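Local coordinates for protein inorganic pyrophosphatase (Shewanella sp. AS-11, PDB 6LL8) that probably catalyses the metal-dependent hydrolysis of diphosphate to two phosphates, as a type II inorganic pyrophosphatase of the DHH family, at residues Tyr5-Lys10 against Glu67-Val72; Ser16-Ile21 against Ala47-Lys52; Ser43-Phe48 against Lys185-Val190; His74-Gln79 against His95-Asp100. One frame throughout, in Å; residues are numbered along the deposited sequence.

Contact 1: residues Tyr5-Lys10 against Glu67-Val72. With MG (magnesium ion), chain C.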
loop_
_atom_site.group_PDB
_atom_site.type_symbol
_atom_site.label_atom_id
_atom_site.label_comp_id
_atom_site.label_asym_id
_atom_site.label_seq_id
_atom_site.Cartn_x
_atom_site.Cartn_y
_atom_site.Cartn_z
ATOM N N TYR A 5 6.616 -16.969 7.516
ATOM C CA TYR A 5 5.945 -15.713 7.871
ATOM C C TYR A 5 5.466 -15.049 6.606
ATOM O O TYR A 5 6.220 -14.897 5.647
ATOM C CB TYR A 5 6.886 -14.803 8.651
ATOM C CG TYR A 5 7.144 -15.302 10.039
ATOM C CD1 TYR A 5 6.305 -14.963 11.074
ATOM C CD2 TYR A 5 8.237 -16.088 10.321
ATOM C CE1 TYR A 5 6.513 -15.425 12.356
ATOM C CE2 TYR A 5 8.461 -16.550 11.603
ATOM C CZ TYR A 5 7.604 -16.217 12.623
ATOM O OH TYR A 5 7.837 -16.657 13.890
ATOM N N VAL A 6 4.223 -14.605 6.637
ATOM C CA VAL A 6 3.579 -13.894 5.526
ATOM C C VAL A 6 3.501 -12.433 5.905
ATOM O O VAL A 6 2.874 -12.122 6.934
ATOM C CB VAL A 6 2.192 -14.483 5.227
ATOM C CG1 VAL A 6 1.642 -13.822 3.974
ATOM C CG2 VAL A 6 2.241 -15.995 5.076
ATOM N N VAL A 7 4.168 -11.553 5.171
ATOM C CA VAL A 7 4.326 -10.168 5.657
ATOM C C VAL A 7 4.384 -9.202 4.475
ATOM O O VAL A 7 5.088 -9.414 3.481
ATOM C CB VAL A 7 5.513 -10.051 6.598
ATOM C CG1 VAL A 7 6.794 -10.388 5.926
ATOM C CG2 VAL A 7 5.599 -8.680 7.224
ATOM N N GLY A 8 3.649 -8.122 4.648
ATOM C CA GLY A 8 3.592 -7.037 3.672
ATOM C C GLY A 8 4.594 -5.947 3.940
ATOM O O GLY A 8 5.571 -6.121 4.653
ATOM N N HIS A 9 4.381 -4.814 3.289
ATOM C CA HIS A 9 5.401 -3.759 3.322
ATOM C C HIS A 9 5.523 -3.110 4.688
ATOM O O HIS A 9 4.559 -3.034 5.459
ATOM C CB HIS A 9 5.208 -2.725 2.199
ATOM C CG HIS A 9 3.861 -2.097 2.033
ATOM N ND1 HIS A 9 3.359 -1.114 2.872
ATOM C CD2 HIS A 9 2.925 -2.274 1.068
ATOM C CE1 HIS A 9 2.138 -0.764 2.396
ATOM N NE2 HIS A 9 1.846 -1.455 1.300
ATOM N N LYS A 10 6.695 -2.520 4.922
ATOM C CA LYS A 10 6.868 -1.527 5.976
ATOM C C LYS A 10 5.752 -0.497 5.869
ATOM O O LYS A 10 5.324 -0.161 4.776
ATOM C CB LYS A 10 8.233 -0.865 5.852
ATOM C CG LYS A 10 9.423 -1.666 6.339
ATOM C CD LYS A 10 10.711 -0.883 6.321
ATOM C CE LYS A 10 11.831 -1.587 7.045
ATOM N NZ LYS A 10 13.016 -0.689 7.038
ATOM N N GLU A 67 14.475 -17.196 8.717
ATOM C CA GLU A 67 13.073 -17.577 8.482
ATOM C C GLU A 67 12.806 -17.745 7.003
ATOM O O GLU A 67 13.574 -17.238 6.174
ATOM C CB GLU A 67 12.130 -16.515 9.037
ATOM C CG GLU A 67 12.322 -16.204 10.511
ATOM C CD GLU A 67 11.988 -17.321 11.483
ATOM O OE1 GLU A 67 11.374 -18.319 11.095
ATOM O OE2 GLU A 67 12.315 -17.170 12.659
ATOM N N GLU A 68 11.699 -18.406 6.690
ATOM C CA GLU A 68 11.105 -18.402 5.343
ATOM C C GLU A 68 10.007 -17.345 5.352
ATOM O O GLU A 68 9.182 -17.304 6.263
ATOM C CB GLU A 68 10.541 -19.762 4.979
ATOM C CG GLU A 68 11.616 -20.803 4.718
ATOM C CD GLU A 68 11.041 -22.192 4.519
ATOM O OE1 GLU A 68 10.303 -22.613 5.400
ATOM O OE2 GLU A 68 11.432 -22.853 3.556
ATOM N N VAL A 69 10.005 -16.530 4.312
ATOM C CA VAL A 69 9.122 -15.363 4.220
ATOM C C VAL A 69 8.374 -15.387 2.904
ATOM O O VAL A 69 8.964 -15.549 1.833
ATOM C CB VAL A 69 9.900 -14.061 4.377
ATOM C CG1 VAL A 69 9.003 -12.857 4.265
ATOM C CG2 VAL A 69 10.641 -14.027 5.687
ATOM N N TYR A 70 7.068 -15.162 2.988
ATOM C CA TYR A 70 6.199 -14.945 1.813
ATOM C C TYR A 70 5.844 -13.479 1.858
ATOM O O TYR A 70 5.126 -13.003 2.755
ATOM C CB TYR A 70 4.978 -15.857 1.840
ATOM C CG TYR A 70 4.450 -16.185 0.473
ATOM C CD1 TYR A 70 4.012 -15.198 -0.393
ATOM C CD2 TYR A 70 4.346 -17.501 0.053
ATOM C CE1 TYR A 70 3.550 -15.513 -1.658
ATOM C CE2 TYR A 70 3.859 -17.839 -1.207
ATOM C CZ TYR A 70 3.472 -16.822 -2.071
ATOM O OH TYR A 70 3.022 -17.072 -3.341
ATOM N N ILE A 71 6.400 -12.735 0.905
ATOM C CA ILE A 71 6.252 -11.275 0.795
ATOM C C ILE A 71 4.896 -10.973 0.158
ATOM O O ILE A 71 4.525 -11.582 -0.833
ATOM C CB ILE A 71 7.393 -10.696 -0.042
ATOM C CG1 ILE A 71 8.763 -10.933 0.597
ATOM C CG2 ILE A 71 7.160 -9.226 -0.387
ATOM C CD1 ILE A 71 9.072 -10.111 1.794
ATOM N N VAL A 72 4.216 -9.964 0.682
ATOM C CA VAL A 72 2.925 -9.470 0.154
ATOM C C VAL A 72 3.083 -7.999 -0.202
ATOM O O VAL A 72 3.577 -7.210 0.598
ATOM C CB VAL A 72 1.821 -9.682 1.205
ATOM C CG1 VAL A 72 0.473 -9.214 0.707
ATOM C CG2 VAL A 72 1.744 -11.123 1.654
HETATM MG MG MG C . -0.054 -1.694 0.184
HETATM O O HOH W 1 10.449 -16.596 14.829
#
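Y5, V6 and V7 pair in register with V69, Y70 and I71 as the two central strands of the six-stranded parallel sheet of the DHH domain, with segment axes 4.7 Å apart and 22° from parallel. Four backbone hydrogen bonds hold the pair: Y5 N to E68 O, Y70 N to Y5 O, V7 N to Y70 O and V72 N to V7 O. Packing is close on both faces. V6 CG1, anti to the backbone N (chi1 -174°), meets V72 CG2 at 3.6 Å on the face lined by L23 and A24 of helix 14-29, while V7 CG1 lies 3.7 Å from V69 CG1 on the other. Looser is the partly exposed end where E67, just before strand 68-72, meets Y5: E67 OE1 sits in the plane of the Y5 ring, 3.4 Å from CE2, with its carboxylate turned 86° to that ring. Water 1 links Y5 OH to E67 OE2, which it approaches as donor at 2.9 Å. An alanine at E67 would probably leave this water without its carboxylate acceptor and open a gap at the ring edge. Past the strand, H9 NE2 binds a magnesium ion at 2.2 Å, shared with D13 and D73.

Contact 2: residues Ser16-Ile21 against Ala47-Lys52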
loop_
_atom_site.group_PDB
_atom_site.type_symbol
_atom_site.label_atom_id
_atom_site.label_comp_id
_atom_site.label_asym_id
_atom_site.label_seq_id
_atom_site.Cartn_x
_atom_site.Cartn_y
_atom_site.Cartn_z
ATOM N N SER A 16 -1.690 -5.050 2.741
ATOM C CA SER A 16 -0.574 -5.766 3.369
ATOM C C SER A 16 -1.033 -6.540 4.602
ATOM O O SER A 16 -0.501 -7.626 4.859
ATOM C CB SER A 16 0.549 -4.811 3.722
ATOM O OG SER A 16 1.403 -4.537 2.625
ATOM N N ILE A 17 -1.896 -5.976 5.424
ATOM C CA ILE A 17 -2.351 -6.640 6.669
ATOM C C ILE A 17 -3.338 -7.735 6.318
ATOM O O ILE A 17 -3.204 -8.897 6.744
ATOM C CB ILE A 17 -2.939 -5.620 7.649
ATOM C CG1 ILE A 17 -1.867 -4.632 8.097
ATOM C CG2 ILE A 17 -3.632 -6.315 8.797
ATOM C CD1 ILE A 17 -0.707 -5.213 8.881
ATOM N N CYS A 18 -4.384 -7.378 5.595
ATOM C CA CYS A 18 -5.455 -8.334 5.267
ATOM C C CYS A 18 -4.920 -9.433 4.381
ATOM O O CYS A 18 -5.335 -10.587 4.510
ATOM C CB CYS A 18 -6.640 -7.619 4.634
ATOM S SG CYS A 18 -7.396 -6.395 5.760
ATOM N N GLY A 19 -4.045 -9.070 3.453
ATOM C CA GLY A 19 -3.439 -10.098 2.605
ATOM C C GLY A 19 -2.565 -11.063 3.361
ATOM O O GLY A 19 -2.577 -12.268 3.078
ATOM N N ALA A 20 -1.826 -10.589 4.351
ATOM C CA ALA A 20 -1.025 -11.518 5.183
ATOM C C ALA A 20 -1.957 -12.499 5.907
ATOM O O ALA A 20 -1.666 -13.704 5.951
ATOM C CB ALA A 20 -0.172 -10.755 6.142
ATOM N N ILE A 21 -3.042 -12.007 6.471
ATOM C CA ILE A 21 -4.015 -12.874 7.185
ATOM C C ILE A 21 -4.602 -13.866 6.186
ATOM O O ILE A 21 -4.678 -15.071 6.466
ATOM C CB ILE A 21 -5.108 -12.027 7.840
ATOM C CG1 ILE A 21 -4.530 -11.168 8.963
ATOM C CG2 ILE A 21 -6.222 -12.924 8.359
ATOM C CD1 ILE A 21 -5.490 -10.144 9.526
ATOM N N ALA A 47 -7.498 -0.823 11.207
ATOM C CA ALA A 47 -8.104 -1.180 12.499
ATOM C C ALA A 47 -9.618 -1.310 12.325
ATOM O O ALA A 47 -10.229 -2.208 12.909
ATOM C CB ALA A 47 -7.716 -0.158 13.543
ATOM N N PHE A 48 -10.222 -0.386 11.582
ATOM C CA PHE A 48 -11.665 -0.406 11.309
ATOM C C PHE A 48 -12.054 -1.698 10.631
ATOM O O PHE A 48 -13.053 -2.350 10.996
ATOM C CB PHE A 48 -12.022 0.835 10.494
ATOM C CG PHE A 48 -13.447 0.904 10.012
ATOM C CD1 PHE A 48 -14.404 1.489 10.801
ATOM C CD2 PHE A 48 -13.828 0.393 8.776
ATOM C CE1 PHE A 48 -15.724 1.551 10.389
ATOM C CE2 PHE A 48 -15.155 0.473 8.351
ATOM C CZ PHE A 48 -16.082 1.073 9.163
ATOM N N ILE A 49 -11.303 -2.086 9.603
ATOM C CA ILE A 49 -11.629 -3.323 8.839
ATOM C C ILE A 49 -11.530 -4.549 9.765
ATOM O O ILE A 49 -12.422 -5.409 9.771
ATOM C CB ILE A 49 -10.688 -3.449 7.641
ATOM C CG1 ILE A 49 -10.931 -2.339 6.605
ATOM C CG2 ILE A 49 -10.796 -4.835 7.013
ATOM C CD1 ILE A 49 -9.810 -2.238 5.580
ATOM N N LEU A 50 -10.425 -4.650 10.500
ATOM C CA LEU A 50 -10.226 -5.841 11.339
ATOM C C LEU A 50 -11.296 -5.896 12.428
ATOM O O LEU A 50 -11.776 -6.978 12.743
ATOM C CB LEU A 50 -8.824 -5.897 11.938
ATOM C CG LEU A 50 -7.672 -6.052 10.949
ATOM C CD1 LEU A 50 -6.411 -6.484 11.686
ATOM C CD2 LEU A 50 -7.955 -7.016 9.798
ATOM N N GLU A 51 -11.665 -4.766 13.009
ATOM C CA GLU A 51 -12.685 -4.776 14.065
ATOM C C GLU A 51 -14.013 -5.222 13.456
ATOM O O GLU A 51 -14.757 -6.024 14.072
ATOM C CB GLU A 51 -12.782 -3.413 14.740
ATOM C CG GLU A 51 -13.766 -3.416 15.913
ATOM C CD GLU A 51 -15.259 -3.417 15.658
ATOM O OE1 GLU A 51 -15.707 -3.020 14.580
ATOM O OE2 GLU A 51 -15.985 -3.820 16.621
ATOM N N LYS A 52 -14.314 -4.749 12.248
ATOM C CA LYS A 52 -15.616 -5.053 11.623
ATOM C C LYS A 52 -15.792 -6.558 11.449
ATOM O O LYS A 52 -16.903 -7.064 11.597
ATOM C CB LYS A 52 -15.715 -4.342 10.278
ATOM C CG LYS A 52 -17.009 -4.560 9.535
ATOM C CD LYS A 52 -17.072 -3.729 8.299
ATOM C CE LYS A 52 -18.313 -3.980 7.470
ATOM N NZ LYS A 52 -19.537 -3.649 8.228
#
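Apolar helix-to-helix packing joins I17, C18 and I21 of helix 14-29 to I49 and L50 of helix 44-53, in the buried layer on one side of the parallel DHH-domain sheet. The segment axes come no closer than 11.0 Å and run 36° apart, so the side chains must span the separation. L50 does most of this with its two methyl branches. CD1 meets I17 CG2 at 4.0 Å, the two side chains crossing at about a right angle. CD2 faces I21 CD1 tip to tip, also at 4.0 Å; in I21, CD1 is anti to CA (chi2 171°), which carries this methyl outward to the meeting point. C18 SG lies 4.1 Å from the same CD2 and touches I49 CG2 at 3.9 Å, so the sulfur bridges two successive residues of the facing helix. Each helix links two adjacent parallel strands, 4-7 to 34-38 and 34-38 to 59-60; the contact therefore couples successive beta-alpha-beta crossovers. Helix 14-29 rests on strand 34-38, through A20 on A36 and I17 on R38. Helix 134-147 packs against both helices, with I139 on C18 and I21 and C142 against I49. At the start of segment 16-21, S16 OG is hydrogen-bonded to D73 and to H9 N, tying the packed helix to metal ligands.

Contact 3: residues Ser43-Phe48 against Lys185-Val190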
loop_
_atom_site.group_PDB
_atom_site.type_symbol
_atom_site.label_atom_id
_atom_site.label_comp_id
_atom_site.label_asym_id
_atom_site.label_seq_id
_atom_site.Cartn_x
_atom_site.Cartn_y
_atom_site.Cartn_z
ATOM N N SER A 43 -2.929 1.306 10.496
ATOM C CA SER A 43 -3.638 2.559 10.242
ATOM C C SER A 43 -5.034 2.510 10.854
ATOM O O SER A 43 -5.583 1.427 11.109
ATOM C CB SER A 43 -3.761 2.805 8.766
ATOM O OG SER A 43 -4.682 1.870 8.212
ATOM N N PRO A 44 -5.658 3.681 11.089
ATOM C CA PRO A 44 -7.068 3.680 11.485
ATOM C C PRO A 44 -7.978 2.901 10.546
ATOM O O PRO A 44 -8.884 2.208 11.008
ATOM C CB PRO A 44 -7.418 5.155 11.608
ATOM C CG PRO A 44 -6.088 5.802 11.986
ATOM C CD PRO A 44 -5.051 5.024 11.185
ATOM N N GLU A 45 -7.748 3.025 9.244
ATOM C CA GLU A 45 -8.593 2.292 8.271
ATOM C C GLU A 45 -8.463 0.798 8.507
ATOM O O GLU A 45 -9.469 0.054 8.523
ATOM C CB GLU A 45 -8.163 2.628 6.843
ATOM C CG GLU A 45 -8.990 1.942 5.788
ATOM C CD GLU A 45 -8.393 1.663 4.440
ATOM O OE1 GLU A 45 -7.488 0.901 4.320
ATOM O OE2 GLU A 45 -8.973 2.159 3.513
ATOM N N THR A 46 -7.243 0.291 8.658
ATOM C CA THR A 46 -7.059 -1.157 8.826
ATOM C C THR A 46 -7.659 -1.608 10.150
ATOM O O THR A 46 -8.264 -2.676 10.221
ATOM C CB THR A 46 -5.593 -1.577 8.719
ATOM O OG1 THR A 46 -5.053 -1.045 7.502
ATOM C CG2 THR A 46 -5.454 -3.079 8.737
ATOM N N ALA A 47 -7.498 -0.823 11.207
ATOM C CA ALA A 47 -8.104 -1.180 12.499
ATOM C C ALA A 47 -9.618 -1.310 12.325
ATOM O O ALA A 47 -10.229 -2.208 12.909
ATOM C CB ALA A 47 -7.716 -0.158 13.543
ATOM N N PHE A 48 -10.222 -0.386 11.582
ATOM C CA PHE A 48 -11.665 -0.406 11.309
ATOM C C PHE A 48 -12.054 -1.698 10.631
ATOM O O PHE A 48 -13.053 -2.350 10.996
ATOM C CB PHE A 48 -12.022 0.835 10.494
ATOM C CG PHE A 48 -13.447 0.904 10.012
ATOM C CD1 PHE A 48 -14.404 1.489 10.801
ATOM C CD2 PHE A 48 -13.828 0.393 8.776
ATOM C CE1 PHE A 48 -15.724 1.551 10.389
ATOM C CE2 PHE A 48 -15.155 0.473 8.351
ATOM C CZ PHE A 48 -16.082 1.073 9.163
ATOM N N LYS A 185 -14.078 7.561 4.690
ATOM C CA LYS A 185 -14.473 8.484 5.781
ATOM C C LYS A 185 -13.552 8.296 6.985
ATOM O O LYS A 185 -13.143 9.266 7.595
ATOM C CB LYS A 185 -15.938 8.264 6.162
ATOM C CG LYS A 185 -16.927 8.708 5.096
ATOM C CD LYS A 185 -18.355 8.485 5.564
ATOM C CE LYS A 185 -19.405 8.855 4.593
ATOM N NZ LYS A 185 -20.672 9.017 5.360
ATOM N N VAL A 186 -13.178 7.068 7.303
ATOM C CA VAL A 186 -12.182 6.831 8.374
ATOM C C VAL A 186 -10.856 7.477 7.993
ATOM O O VAL A 186 -10.255 8.173 8.836
ATOM C CB VAL A 186 -12.037 5.348 8.676
ATOM C CG1 VAL A 186 -10.875 5.095 9.630
ATOM C CG2 VAL A 186 -13.324 4.796 9.284
ATOM N N LYS A 187 -10.395 7.296 6.766
ATOM C CA LYS A 187 -9.116 7.877 6.327
ATOM C C LYS A 187 -9.152 9.394 6.432
ATOM O O LYS A 187 -8.097 10.003 6.605
ATOM C CB LYS A 187 -8.747 7.458 4.900
ATOM C CG LYS A 187 -8.267 6.024 4.743
ATOM C CD LYS A 187 -7.803 5.667 3.289
ATOM C CE LYS A 187 -6.774 4.509 3.150
ATOM N NZ LYS A 187 -6.609 3.862 1.789
ATOM N N SER A 188 -10.314 10.011 6.271
ATOM C CA SER A 188 -10.455 11.471 6.228
ATOM C C SER A 188 -10.453 12.077 7.631
ATOM O O SER A 188 -10.431 13.308 7.724
ATOM C CB SER A 188 -11.726 11.826 5.504
ATOM O OG SER A 188 -11.724 11.371 4.150
ATOM N N ALA A 189 -10.533 11.267 8.687
ATOM C CA ALA A 189 -10.638 11.758 10.079
ATOM C C ALA A 189 -9.236 12.083 10.593
ATOM O O ALA A 189 -8.679 11.351 11.403
ATOM C CB ALA A 189 -11.367 10.748 10.932
ATOM N N VAL A 190 -8.693 13.198 10.170
ATOM C CA VAL A 190 -7.291 13.589 10.452
ATOM C C VAL A 190 -7.200 14.713 11.499
ATOM O O VAL A 190 -6.070 15.090 11.815
ATOM C CB VAL A 190 -6.597 13.966 9.133
ATOM C CG1 VAL A 190 -6.458 12.780 8.176
ATOM C CG2 VAL A 190 -7.291 15.146 8.459
HETATM O O HOH W 2 -5.239 1.136 3.291
#
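V186 presses its two methyls against helix 44-53, and beside it K187 reaches E45. V186 CG2 stands over one face of the F48 ring in a CH-pi contact, 4.1 Å from the centroid and 22° off the ring normal, displaced toward the rim at CD1. The other methyl, CG1, is anti to the backbone N (chi1 172°) and meets the first turn of helix 44-53, 3.7 Å from P44 C. The polar half is a salt bridge between E45 OE2 and K187 NZ at 3.4 Å, with K187 CE nearer still, 3.2 Å from OE2. Both side chains extend beyond CG and cross one another. In the next shell, S14 OG binds E45 OE1, while S146 OG binds both E45 OE2 and K187 NZ. Further out, E219 forms a second salt bridge with K187, and S43 occupies the N-cap position of helix 44-53. The contact thus joins a helix of the DHH domain to helix 176-187, which leads into the DHHA2 domain. With the ammonium shared between E45 and E219, the long E45 bridge is probably one part of a compensated charge network, with hydroxyls of S14 and S146 bonded to it.

Contact 4: residues His74-Gln79 against His95-Asp100. With MG (magnesium ion), chain D; CA (calcium ion), chain H; 2PN (imidodiphosphoric acid), chain I.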
loop_
_atom_site.group_PDB
_atom_site.type_symbol
_atom_site.label_atom_id
_atom_site.label_comp_id
_atom_site.label_asym_id
_atom_site.label_seq_id
_atom_site.Cartn_x
_atom_site.Cartn_y
_atom_site.Cartn_z
ATOM N N HIS A 74 4.593 -5.882 -2.205
ATOM C CA HIS A 74 5.758 -5.134 -2.711
ATOM C C HIS A 74 6.809 -6.113 -3.208
ATOM O O HIS A 74 6.716 -7.300 -2.892
ATOM C CB HIS A 74 6.355 -4.228 -1.627
ATOM C CG HIS A 74 7.128 -4.963 -0.611
ATOM N ND1 HIS A 74 8.511 -5.049 -0.678
ATOM C CD2 HIS A 74 6.702 -5.624 0.477
ATOM C CE1 HIS A 74 8.870 -5.786 0.376
ATOM N NE2 HIS A 74 7.823 -6.139 1.123
ATOM N N SER A 75 7.860 -5.596 -3.844
ATOM C CA SER A 75 9.053 -6.407 -4.106
ATOM C C SER A 75 10.329 -5.578 -3.968
ATOM O O SER A 75 11.260 -5.742 -4.773
ATOM C CB SER A 75 8.971 -7.137 -5.413
ATOM O OG SER A 75 8.799 -6.261 -6.518
ATOM N N GLU A 76 10.386 -4.751 -2.925
ATOM C CA GLU A 76 11.455 -3.753 -2.739
ATOM C C GLU A 76 12.287 -4.021 -1.495
ATOM O O GLU A 76 11.736 -4.232 -0.414
ATOM C CB GLU A 76 10.840 -2.360 -2.532
ATOM C CG GLU A 76 9.952 -1.880 -3.658
ATOM C CD GLU A 76 10.620 -1.600 -4.985
ATOM O OE1 GLU A 76 11.787 -1.221 -5.011
ATOM O OE2 GLU A 76 9.945 -1.788 -6.000
ATOM N N ILE A 77 13.607 -3.858 -1.618
ATOM C CA ILE A 77 14.482 -3.879 -0.435
ATOM C C ILE A 77 14.015 -2.838 0.574
ATOM O O ILE A 77 13.956 -3.136 1.771
ATOM C CB ILE A 77 15.947 -3.667 -0.829
ATOM C CG1 ILE A 77 16.450 -4.891 -1.580
ATOM C CG2 ILE A 77 16.844 -3.360 0.358
ATOM C CD1 ILE A 77 17.827 -4.681 -2.201
ATOM N N THR A 78 13.683 -1.626 0.142
ATOM C CA THR A 78 13.351 -0.522 1.058
ATOM C C THR A 78 12.051 -0.764 1.820
ATOM O O THR A 78 11.794 -0.049 2.796
ATOM C CB THR A 78 13.230 0.820 0.315
ATOM O OG1 THR A 78 12.301 0.629 -0.760
ATOM C CG2 THR A 78 14.561 1.377 -0.158
ATOM N N GLN A 79 11.217 -1.676 1.397
ATOM C CA GLN A 79 9.913 -1.935 2.028
ATOM C C GLN A 79 9.893 -3.293 2.720
ATOM O O GLN A 79 8.890 -3.621 3.351
ATOM C CB GLN A 79 8.804 -1.828 0.988
ATOM C CG GLN A 79 8.709 -0.418 0.430
ATOM C CD GLN A 79 7.686 -0.329 -0.670
ATOM O OE1 GLN A 79 6.619 -0.972 -0.555
ATOM N NE2 GLN A 79 7.958 0.594 -1.609
ATOM N N HIS A 95 1.260 -6.684 -6.847
ATOM C CA HIS A 95 0.694 -5.942 -7.990
ATOM C C HIS A 95 1.478 -4.650 -8.246
ATOM O O HIS A 95 0.936 -3.717 -8.820
ATOM C CB HIS A 95 -0.795 -5.693 -7.774
ATOM C CG HIS A 95 -1.168 -4.818 -6.610
ATOM N ND1 HIS A 95 -2.165 -3.884 -6.731
ATOM C CD2 HIS A 95 -0.771 -4.770 -5.315
ATOM C CE1 HIS A 95 -2.335 -3.310 -5.535
ATOM N NE2 HIS A 95 -1.513 -3.816 -4.642
ATOM N N HIS A 96 2.738 -4.605 -7.818
ATOM C CA HIS A 96 3.649 -3.476 -8.064
ATOM C C HIS A 96 4.655 -3.806 -9.157
ATOM O O HIS A 96 4.782 -4.971 -9.574
ATOM C CB HIS A 96 4.406 -3.087 -6.781
ATOM C CG HIS A 96 3.537 -2.440 -5.757
ATOM N ND1 HIS A 96 2.773 -3.166 -4.839
ATOM C CD2 HIS A 96 3.298 -1.129 -5.479
ATOM C CE1 HIS A 96 2.099 -2.301 -4.079
ATOM N NE2 HIS A 96 2.413 -1.054 -4.434
ATOM N N LYS A 97 5.404 -2.799 -9.569
ATOM C CA LYS A 97 6.605 -2.989 -10.370
ATOM C C LYS A 97 7.515 -4.012 -9.717
ATOM O O LYS A 97 7.451 -4.253 -8.502
ATOM C CB LYS A 97 7.321 -1.651 -10.501
ATOM C CG LYS A 97 8.035 -1.159 -9.252
ATOM C CD LYS A 97 8.578 0.250 -9.453
ATOM C CE LYS A 97 9.233 0.852 -8.238
ATOM N NZ LYS A 97 10.475 0.150 -7.845
ATOM N N LEU A 98 8.395 -4.573 -10.529
ATOM C CA LEU A 98 9.404 -5.504 -10.011
ATOM C C LEU A 98 10.549 -4.701 -9.411
ATOM O O LEU A 98 11.241 -3.975 -10.118
ATOM C CB LEU A 98 9.901 -6.414 -11.118
ATOM C CG LEU A 98 10.892 -7.480 -10.685
ATOM C CD1 LEU A 98 10.297 -8.389 -9.615
ATOM C CD2 LEU A 98 11.358 -8.285 -11.871
ATOM N N GLY A 99 10.701 -4.829 -8.107
ATOM C CA GLY A 99 11.742 -4.139 -7.365
ATOM C C GLY A 99 12.994 -4.947 -7.243
ATOM O O GLY A 99 13.222 -5.943 -7.938
ATOM N N ASP A 100 13.853 -4.499 -6.321
ATOM C CA ASP A 100 15.235 -4.993 -6.218
ATOM C C ASP A 100 15.399 -6.105 -5.193
ATOM O O ASP A 100 16.536 -6.512 -4.960
ATOM C CB ASP A 100 16.184 -3.829 -6.012
ATOM C CG ASP A 100 15.927 -2.974 -4.800
ATOM O OD1 ASP A 100 14.907 -3.143 -4.138
ATOM O OD2 ASP A 100 16.810 -2.063 -4.581
HETATM MG MG MG D . -1.718 -3.074 -2.531
HETATM CA CA CA H . 14.733 -8.015 -8.803
HETATM P P1 2PN I . -0.469 -0.154 -2.484
HETATM O O1 2PN I . 0.480 -0.646 -1.395
HETATM O O2 2PN I . -1.568 0.718 -1.936
HETATM O O3 2PN I . -1.004 -1.314 -3.303
HETATM N N1 2PN I . 0.431 0.764 -3.511
HETATM P P2 2PN I . 0.518 2.373 -3.865
HETATM O O4 2PN I . 2.001 2.709 -3.735
HETATM O O5 2PN I . -0.303 3.130 -2.843
HETATM O O6 2PN I . 0.017 2.559 -5.276
HETATM O O HOH W 3 6.359 -6.851 -7.530
HETATM O O HOH W 4 7.688 -3.283 -5.802
HETATM O O HOH W 5 14.744 -0.920 -2.552
#
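Loop 95-100, which begins with the two histidines of the DHH signature, meets S75, E76 and I77 of the loop after strand 68-72 through K97, G99 and D100, at the rim of the active site. S75 OG accepts a nearly straight bond from G99 N, 2.9 Å long with 170° at the hydrogen. Across a right-angled crossing, K97 NZ makes a salt bridge to E76 OE2 at 2.7 Å, coming from 37° above the carboxylate plane; a bend at chi4 (66°) turns NZ inward. Water 4 donates to that same OE2 and to K97 O, and accepts from S75 N. Replacing E76 with an alanine would probably leave K97 NZ without its charged mate and deprive this water of an acceptor. G99 CA lies 3.3 Å from E76 OE2, and the modelled backbone has no space for a CB there. Farther on, I77 N donates a hydrogen bond to D100 OD1, nearly along its C-O direction, at 2.9 Å. H74 ND1 accepts from E76 N, which helps to orient the ring. G99 O binds a calcium ion at 2.7 Å, together with L101 O. At the catalytic end, H95 NE2 bonds a magnesium ion at 2.2 Å, and H96 NE2, its ring held by D94 at ND1, accepts from N1 of imidodiphosphate at 2.8 Å: one DHH-motif histidine on metal and one on the substrate analogue, as in DHH-family phosphohydrolases.

Overall arrangement
From the N terminus, contact 1 closes the first loop by bringing strand 68-72 beside strand 4-7. Contact 2 falls wholly within that loop, joining the two helices that lie between those strands. Contact 3 opens there too, on helix 44-53, but closes far later at 185-190, so it crosses contact 1; it shares A47 and F48 with contact 2. Contact 4 follows contact 1 in series and lies within the span of contact 3. Contacts 1 and 2 touch at H9 and S16, and K10 N probably bonds Q79 O, joining contacts 1 and 4. Together they join the sheet, its helices, helix 176-187 and the loops 74-79 and 95-100 at the edge of the metal site.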